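PDB 3L23: sugar phosphate isomerase/epimerase from Parabacteroides distasonis, which probably acts as a metal-dependent isomerase of the xylose isomerase-like TIM barrel family, with a magnesium ion bound in its barrel. Local coordinates for residues I15-I19 against Y20-Q24; Y164-N168 against M169-R173. All coordinates share one frame; numbering follows the deposited sequence.

Contact 1: residues I15-I19 against Y20-Q24; sequences IGLQI and YSLSQ
Ser21 folds back on Gln18 where the first barrel strand, 16-18, runs out into a short 3-10 turn. The carbonyl oxygen of Gln18 takes two donors from this one serine: Ser21 N at 3.0 Å, tilted from the carbonyl plane, and Ser21 OG at 2.7 Å, lying in it. With chi1 at -58°, OG stands beside its own backbone N, which lets both donors reach the same acceptor. Serine suits the place because its hydroxyl can donate to Gln18 O and accept from the backbone N of Leu276 at once. Gln18 works from its other end too. Its side chain bends at chi2 (48°) and brings OE1 to Tyr20 N at 2.8 Å, in the amide plane on a lone pair and nearly straight at 166°. Its NE2 is held by Glu47 and by the carbonyl of Leu48 on the adjacent strand. Replacing Gln18 by alanine would remove this amide and is likely to leave Tyr20 N without its side-chain acceptor, and Glu47 and the carbonyl of Leu48 without the NH2 group they share. On the apolar side of the turn, Leu17 CD2 meets Leu22 CD1 at 4.0 Å, the two side chains crossing at about a right angle; branched apolar residues fit a layer continued by Val274 and by Phe286 of helix 285-298. The other side is looser: Tyr20 and Ser23 are exposed to solvent, and a water bridges Ile19 O and Ser23 O. The paired polar bonds probably hold the backbone of this strand end in place, beside the magnesium ligands His242 and Glu275.

Contact 2: residues Y164-N168 against M169-R173; sequences YHNHN and MEFNR. With MG (magnesium ion), chain B.
Glu170 and Tyr164 are swung together by their torsions: Tyr164 CG is trans to the main-chain nitrogen (chi1 -173°), while the glutamate chain, bent at chi2 (82°), curls back to the strand that precedes the turn. This is the C-terminal end of a TIM-barrel strand, 162-165, where the chain leaves the barrel through a 3-10 turn at 169-171. The two side chains approach from opposite directions, and Tyr164 OH donates at 2.6 Å to Glu170 OE2, which accepts on its anti lone pair, the one away from the other oxygen. A carboxylate suits the spot because it can also receive the backbone: His167 N makes weak bonds to both of its oxygens, the nearer to OE1 at 3.0 Å. A water donates to OE2 and also meets His167 ND1 at the edge of the imidazole, so the glutamate links tyrosine, backbone and histidine. Beside it, the selenomethionine Met169 lays CE against His167 CB at 3.6 Å, an unbranched apolar chain, bent at chi2 and chi3, that lies against the flank of the turn. Phe171 N bonds to Asn168 O at 3.0 Å and closes the 3-10 turn, while the ring of Phe171 presents its edge to the Asn166 amide, whose plane stands almost perpendicular to it. That amide is well occupied: Asn166 ND2 donates to His167 O at 2.9 Å and to Thr220, and OD1 accepts from Asp216 N, a link to a metal ligand. His165 faces the barrel interior, its ring fixed through ND1 by the carbonyl of Pro128. Together with Asp216, His242, Glu275 and two waters, His165 completes the coordination of the magnesium ion, its NE2 lying 2.2 Å from the metal.

In the fold
From the N terminus, the chain enters the barrel on strand 16-18, and contact 1 closes the turn directly after it, before helix 31-40. Strands 45-52, 74-79 and 124-127 then follow in parallel, with helices between them, until strand 162-165, after which contact 2 closes its turn ahead of strand 173-174. The two contacts are in series, neither nested nor crossed. The centres of contact 1 and contact 2 are about 21 Å apart, on opposite sides of the chain's centre, yet their strands belong to the same curled sheet. Contact 1 adjoins strands 45-52 and 272-274 and helix 285-298; contact 2 adjoins strand 211-216 and helices 198-205 and 217-222. Contact 2 supplies the ligand His165, and contact 1 lies beside the ligands His242 and Glu275.

Contact 1: residues I15-I19 against Y20-Q24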
ATOM      1  N   ILE A  15       7.605  -2.406  14.308  1.00 33.47           N
ATOM      2  CA  ILE A  15       6.273  -2.067  13.825  1.00 32.16           C
ATOM      3  C   ILE A  15       6.341  -0.993  12.758  1.00 32.11           C
ATOM      4  O   ILE A  15       7.000   0.024  12.943  1.00 31.72           O
ATOM      5  CB  ILE A  15       5.300  -1.585  14.999  1.00 32.41           C
ATOM      6  CG1 ILE A  15       5.325  -2.551  16.195  1.00 33.00           C
ATOM      7  CG2 ILE A  15       3.877  -1.426  14.513  1.00 31.77           C
ATOM      8  CD1 ILE A  15       4.584  -2.076  17.439  1.00 31.08           C
ATOM      9  N   GLY A  16       5.679  -1.241  11.629  1.00 31.38           N
ATOM     10  CA  GLY A  16       5.607  -0.262  10.582  1.00 31.81           C
ATOM     11  C   GLY A  16       4.369   0.579  10.634  1.00 30.83           C
ATOM     12  O   GLY A  16       3.312   0.125  11.122  1.00 30.30           O
ATOM     13  N   LEU A  17       4.459   1.793  10.070  1.00 31.21           N
ATOM     14  CA  LEU A  17       3.320   2.719   9.948  1.00 30.70           C
ATOM     15  C   LEU A  17       3.193   3.289   8.541  1.00 30.88           C
ATOM     16  O   LEU A  17       4.170   3.831   7.988  1.00 30.44           O
ATOM     17  CB  LEU A  17       3.461   3.918  10.900  1.00 30.00           C
ATOM     18  CG  LEU A  17       2.335   4.935  11.060  1.00 31.10           C
ATOM     19  CD1 LEU A  17       0.983   4.303  11.498  1.00 31.10           C
ATOM     20  CD2 LEU A  17       2.722   6.094  12.020  1.00 31.13           C
ATOM     21  N   GLN A  18       1.986   3.222   7.982  1.00 32.06           N
ATOM     22  CA  GLN A  18       1.679   3.938   6.756  1.00 32.30           C
ATOM     23  C   GLN A  18       1.310   5.347   7.219  1.00 31.54           C
ATOM     24  O   GLN A  18       0.296   5.579   7.910  1.00 30.35           O
ATOM     25  CB  GLN A  18       0.572   3.229   5.975  1.00 31.80           C
ATOM     26  CG  GLN A  18      -0.166   4.022   4.925  1.00 34.68           C
ATOM     27  CD  GLN A  18       0.708   4.809   3.979  1.00 33.52           C
ATOM     28  OE1 GLN A  18       0.768   6.022   4.083  1.00 32.27           O
ATOM     29  NE2 GLN A  18       1.374   4.125   3.028  1.00 32.39           N
ATOM     30  N   ILE A  19       2.151   6.306   6.863  1.00 30.66           N
ATOM     31  CA  ILE A  19       2.001   7.644   7.429  1.00 30.55           C
ATOM     32  C   ILE A  19       0.715   8.397   7.053  1.00 30.79           C
ATOM     33  O   ILE A  19       0.357   9.387   7.722  1.00 30.83           O
ATOM     34  CB  ILE A  19       3.228   8.549   7.120  1.00 30.86           C
ATOM     35  CG1 ILE A  19       3.347   8.884   5.633  1.00 30.15           C
ATOM     36  CG2 ILE A  19       4.523   7.881   7.638  1.00 32.18           C
ATOM     37  CD1 ILE A  19       4.571   9.836   5.286  1.00 30.89           C
ATOM     38  N   TYR A  20       0.028   7.970   6.002  1.00 32.45           N
ATOM     39  CA  TYR A  20      -1.259   8.587   5.668  1.00 33.12           C
ATOM     40  C   TYR A  20      -2.245   8.468   6.843  1.00 31.39           C
ATOM     41  O   TYR A  20      -3.142   9.258   6.976  1.00 32.09           O
ATOM     42  CB  TYR A  20      -1.854   7.888   4.446  1.00 36.59           C
ATOM     43  CG  TYR A  20      -3.020   8.570   3.781  1.00 41.05           C
ATOM     44  CD1 TYR A  20      -2.854   9.747   3.085  1.00 45.44           C
ATOM     45  CD2 TYR A  20      -4.257   7.967   3.748  1.00 45.46           C
ATOM     46  CE1 TYR A  20      -3.926  10.346   2.430  1.00 49.04           C
ATOM     47  CE2 TYR A  20      -5.327   8.549   3.111  1.00 45.17           C
ATOM     48  CZ  TYR A  20      -5.165   9.723   2.451  1.00 46.51           C
ATOM     49  OH  TYR A  20      -6.237  10.304   1.780  1.00 48.47           O
ATOM     50  N   SER A  21      -2.013   7.496   7.704  1.00 32.23           N
ATOM     51  CA  SER A  21      -2.797   7.312   8.922  1.00 31.16           C
ATOM     52  C   SER A  21      -2.859   8.561   9.780  1.00 31.84           C
ATOM     53  O   SER A  21      -3.841   8.780  10.466  1.00 32.14           O
ATOM     54  CB  SER A  21      -2.186   6.193   9.776  1.00 30.91           C
ATOM     55  OG  SER A  21      -2.133   4.974   9.025  1.00 31.32           O
ATOM     56  N   LEU A  22      -1.807   9.363   9.750  1.00 30.00           N
ATOM     57  CA  LEU A  22      -1.736  10.590  10.536  1.00 31.60           C
ATOM     58  C   LEU A  22      -2.291  11.826   9.836  1.00 31.71           C
ATOM     59  O   LEU A  22      -2.444  12.869  10.449  1.00 31.97           O
ATOM     60  CB  LEU A  22      -0.276  10.832  10.911  1.00 31.97           C
ATOM     61  CG  LEU A  22       0.373   9.732  11.752  1.00 34.44           C
ATOM     62  CD1 LEU A  22       1.885   9.968  11.793  1.00 34.49           C
ATOM     63  CD2 LEU A  22      -0.213   9.713  13.131  1.00 36.02           C
ATOM     64  N   SER A  23      -2.568  11.702   8.531  1.00 32.77           N
ATOM     65  CA  SER A  23      -3.130  12.788   7.756  1.00 33.44           C
ATOM     66  C   SER A  23      -2.246  14.047   7.918  1.00 33.78           C
ATOM     67  O   SER A  23      -0.990  13.962   8.028  1.00 33.81           O
ATOM     68  CB  SER A  23      -4.609  12.996   8.140  1.00 35.07           C
ATOM     69  OG  SER A  23      -5.221  14.033   7.343  1.00 37.18           O
ATOM     70  N   GLN A  24      -2.863  15.209   7.947  1.00 32.87           N
ATOM     71  CA  GLN A  24      -2.077  16.421   8.076  1.00 33.72           C
ATOM     72  C   GLN A  24      -1.551  16.667   9.479  1.00 31.97           C
ATOM     73  O   GLN A  24      -0.735  17.571   9.650  1.00 32.13           O
ATOM     74  CB  GLN A  24      -2.856  17.628   7.516  1.00 34.86           C
ATOM     75  CG  GLN A  24      -3.080  17.507   5.968  1.00 38.65           C
ATOM     76  CD  GLN A  24      -1.772  17.308   5.145  1.00 44.59           C
ATOM     77  OE1 GLN A  24      -0.925  18.204   5.087  1.00 49.96           O
ATOM     78  NE2 GLN A  24      -1.630  16.138   4.501  1.00 47.01           N
TER
HETATM   79  O   HOH W   1       0.433  12.039   6.838  1.00 26.88           O

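Contact 2: residues Y164-N168 against M169-R173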
ATOM      1  N   TYR A 164       1.720  -3.937  -5.615  1.00 29.68           N
ATOM      2  CA  TYR A 164       0.323  -3.516  -5.759  1.00 29.69           C
ATOM      3  C   TYR A 164      -0.452  -3.683  -4.453  1.00 30.57           C
ATOM      4  O   TYR A 164      -0.489  -4.790  -3.891  1.00 30.75           O
ATOM      5  CB  TYR A 164      -0.391  -4.311  -6.879  1.00 29.89           C
ATOM      6  CG  TYR A 164      -1.785  -3.752  -7.145  1.00 28.40           C
ATOM      7  CD1 TYR A 164      -1.967  -2.605  -7.892  1.00 29.08           C
ATOM      8  CD2 TYR A 164      -2.907  -4.323  -6.524  1.00 30.45           C
ATOM      9  CE1 TYR A 164      -3.243  -2.072  -8.067  1.00 28.07           C
ATOM     10  CE2 TYR A 164      -4.159  -3.798  -6.704  1.00 30.15           C
ATOM     11  CZ  TYR A 164      -4.306  -2.669  -7.472  1.00 31.90           C
ATOM     12  OH  TYR A 164      -5.547  -2.126  -7.678  1.00 29.21           O
ATOM     13  N   HIS A 165      -1.097  -2.589  -4.015  1.00 30.89           N
ATOM     14  CA  HIS A 165      -1.954  -2.555  -2.809  1.00 30.53           C
ATOM     15  C   HIS A 165      -3.415  -2.442  -3.218  1.00 30.47           C
ATOM     16  O   HIS A 165      -3.821  -1.586  -4.020  1.00 29.30           O
ATOM     17  CB  HIS A 165      -1.522  -1.395  -1.872  1.00 30.76           C
ATOM     18  CG  HIS A 165      -2.559  -0.964  -0.867  1.00 29.20           C
ATOM     19  ND1 HIS A 165      -3.679  -0.243  -1.227  1.00 30.30           N
ATOM     20  CD2 HIS A 165      -2.620  -1.092   0.486  1.00 30.91           C
ATOM     21  CE1 HIS A 165      -4.396   0.036  -0.149  1.00 33.64           C
ATOM     22  NE2 HIS A 165      -3.774  -0.467   0.906  1.00 29.39           N
ATOM     23  N   ASN A 166      -4.253  -3.287  -2.611  1.00 30.67           N
ATOM     24  CA  ASN A 166      -5.650  -3.361  -2.934  1.00 30.28           C
ATOM     25  C   ASN A 166      -6.541  -2.642  -1.931  1.00 31.35           C
ATOM     26  O   ASN A 166      -6.166  -2.475  -0.766  1.00 30.75           O
ATOM     27  CB  ASN A 166      -6.122  -4.808  -2.923  1.00 31.18           C
ATOM     28  CG  ASN A 166      -5.983  -5.452  -1.530  1.00 32.42           C
ATOM     29  OD1 ASN A 166      -4.862  -5.773  -1.062  1.00 31.59           O
ATOM     30  ND2 ASN A 166      -7.135  -5.668  -0.860  1.00 31.98           N
ATOM     31  N   HIS A 167      -7.703  -2.210  -2.422  1.00 30.23           N
ATOM     32  CA  HIS A 167      -8.859  -1.934  -1.561  1.00 30.67           C
ATOM     33  C   HIS A 167      -9.871  -3.067  -1.802  1.00 29.50           C
ATOM     34  O   HIS A 167      -9.463  -4.228  -1.867  1.00 30.20           O
ATOM     35  CB  HIS A 167      -9.443  -0.540  -1.762  1.00 30.67           C
ATOM     36  CG  HIS A 167      -8.483   0.571  -1.435  1.00 31.42           C
ATOM     37  ND1 HIS A 167      -7.485   0.963  -2.296  1.00 33.24           N
ATOM     38  CD2 HIS A 167      -8.390   1.392  -0.360  1.00 33.47           C
ATOM     39  CE1 HIS A 167      -6.806   1.969  -1.769  1.00 32.14           C
ATOM     40  NE2 HIS A 167      -7.334   2.256  -0.591  1.00 31.28           N
ATOM     41  N   ASN A 168     -11.157  -2.781  -1.920  1.00 29.71           N
ATOM     42  CA  ASN A 168     -12.131  -3.851  -2.150  1.00 29.75           C
ATOM     43  C   ASN A 168     -12.690  -3.900  -3.545  1.00 30.80           C
ATOM     44  O   ASN A 168     -13.336  -4.886  -3.895  1.00 30.25           O
ATOM     45  CB  ASN A 168     -13.278  -3.807  -1.104  1.00 29.79           C
ATOM     46  CG  ASN A 168     -14.037  -2.500  -1.074  1.00 31.29           C
ATOM     47  OD1 ASN A 168     -13.611  -1.468  -1.630  1.00 32.10           O
ATOM     48  ND2 ASN A 168     -15.166  -2.518  -0.340  1.00 34.37           N
HETATM   49  N   MSE A 169     -12.433  -2.873  -4.351  1.00 30.83           N
HETATM   50  CA  MSE A 169     -12.927  -2.879  -5.727  1.00 31.63           C
HETATM   51  C   MSE A 169     -12.348  -4.031  -6.532  1.00 30.49           C
HETATM   52  O   MSE A 169     -12.944  -4.456  -7.522  1.00 30.79           O
HETATM   53  CB  MSE A 169     -12.606  -1.569  -6.484  1.00 32.72           C
HETATM   54  CG  MSE A 169     -13.185  -0.271  -5.923  1.00 34.76           C
HETATM   55 SE   MSE A 169     -11.974   0.419  -4.475  0.75 44.86          SE
HETATM   56  CE  MSE A 169     -10.315  -0.087  -5.230  1.00 31.25           C
ATOM     57  N   GLU A 170     -11.162  -4.477  -6.152  1.00 29.99           N
ATOM     58  CA  GLU A 170     -10.483  -5.593  -6.842  1.00 30.02           C
ATOM     59  C   GLU A 170     -11.268  -6.894  -6.677  1.00 29.30           C
ATOM     60  O   GLU A 170     -11.026  -7.869  -7.383  1.00 28.21           O
ATOM     61  CB  GLU A 170      -9.053  -5.751  -6.326  1.00 29.85           C
ATOM     62  CG  GLU A 170      -8.112  -4.602  -6.616  1.00 29.99           C
ATOM     63  CD  GLU A 170      -8.190  -3.419  -5.679  1.00 31.54           C
ATOM     64  OE1 GLU A 170      -9.073  -3.350  -4.792  1.00 31.41           O
ATOM     65  OE2 GLU A 170      -7.267  -2.584  -5.781  1.00 31.36           O
ATOM     66  N   PHE A 171     -12.179  -6.943  -5.710  1.00 30.19           N
ATOM     67  CA  PHE A 171     -13.001  -8.148  -5.546  1.00 30.70           C
ATOM     68  C   PHE A 171     -14.319  -8.077  -6.274  1.00 31.07           C
ATOM     69  O   PHE A 171     -15.094  -9.026  -6.241  1.00 30.30           O
ATOM     70  CB  PHE A 171     -13.101  -8.504  -4.058  1.00 30.07           C
ATOM     71  CG  PHE A 171     -11.772  -8.749  -3.474  1.00 28.78           C
ATOM     72  CD1 PHE A 171     -11.098  -9.927  -3.731  1.00 29.78           C
ATOM     73  CD2 PHE A 171     -11.101  -7.743  -2.772  1.00 29.78           C
ATOM     74  CE1 PHE A 171      -9.814 -10.111  -3.260  1.00 27.78           C
ATOM     75  CE2 PHE A 171      -9.861  -7.933  -2.289  1.00 31.15           C
ATOM     76  CZ  PHE A 171      -9.192  -9.106  -2.535  1.00 30.79           C
ATOM     77  N   ASN A 172     -14.592  -6.959  -6.948  1.00 32.60           N
ATOM     78  CA  ASN A 172     -15.688  -6.926  -7.900  1.00 33.34           C
ATOM     79  C   ASN A 172     -15.398  -7.926  -9.039  1.00 33.16           C
ATOM     80  O   ASN A 172     -14.258  -8.168  -9.386  1.00 30.97           O
ATOM     81  CB  ASN A 172     -15.838  -5.551  -8.544  1.00 34.93           C
ATOM     82  CG  ASN A 172     -16.348  -4.477  -7.596  1.00 37.93           C
ATOM     83  OD1 ASN A 172     -17.000  -4.744  -6.597  1.00 45.65           O
ATOM     84  ND2 ASN A 172     -16.051  -3.240  -7.940  1.00 44.36           N
ATOM     85  N   ARG A 173     -16.442  -8.471  -9.641  1.00 32.91           N
ATOM     86  CA  ARG A 173     -16.258  -9.481 -10.647  1.00 34.66           C
ATOM     87  C   ARG A 173     -16.476  -8.853 -12.012  1.00 36.45           C
ATOM     88  O   ARG A 173     -17.319  -7.974 -12.166  1.00 37.85           O
ATOM     89  CB  ARG A 173     -17.227 -10.661 -10.424  1.00 34.37           C
ATOM     90  CG  ARG A 173     -16.929 -11.436  -9.145  1.00 34.67           C
ATOM     91  CD  ARG A 173     -17.989 -12.508  -8.810  1.00 35.33           C
ATOM     92  NE  ARG A 173     -17.616 -13.187  -7.570  1.00 38.85           N
ATOM     93  CZ  ARG A 173     -16.794 -14.228  -7.480  1.00 38.63           C
ATOM     94  NH1 ARG A 173     -16.263 -14.780  -8.560  1.00 38.81           N
ATOM     95  NH2 ARG A 173     -16.502 -14.723  -6.286  1.00 39.72           N
TER
HETATM   96 MG    MG B   1      -4.234   0.055   3.035  1.00 16.51          MG
HETATM   97  O   HOH W   2      -6.836  -0.075  -4.853  1.00 20.43           O
HETATM   98  O   HOH W   3     -16.401  -5.653  -3.319  1.00 37.30           O
HETATM   99  O   HOH W   4      -6.041   0.948   2.350  1.00 20.44           O
HETATM  100  O   HOH W   5      -3.450   2.132   2.216  1.00 21.55           O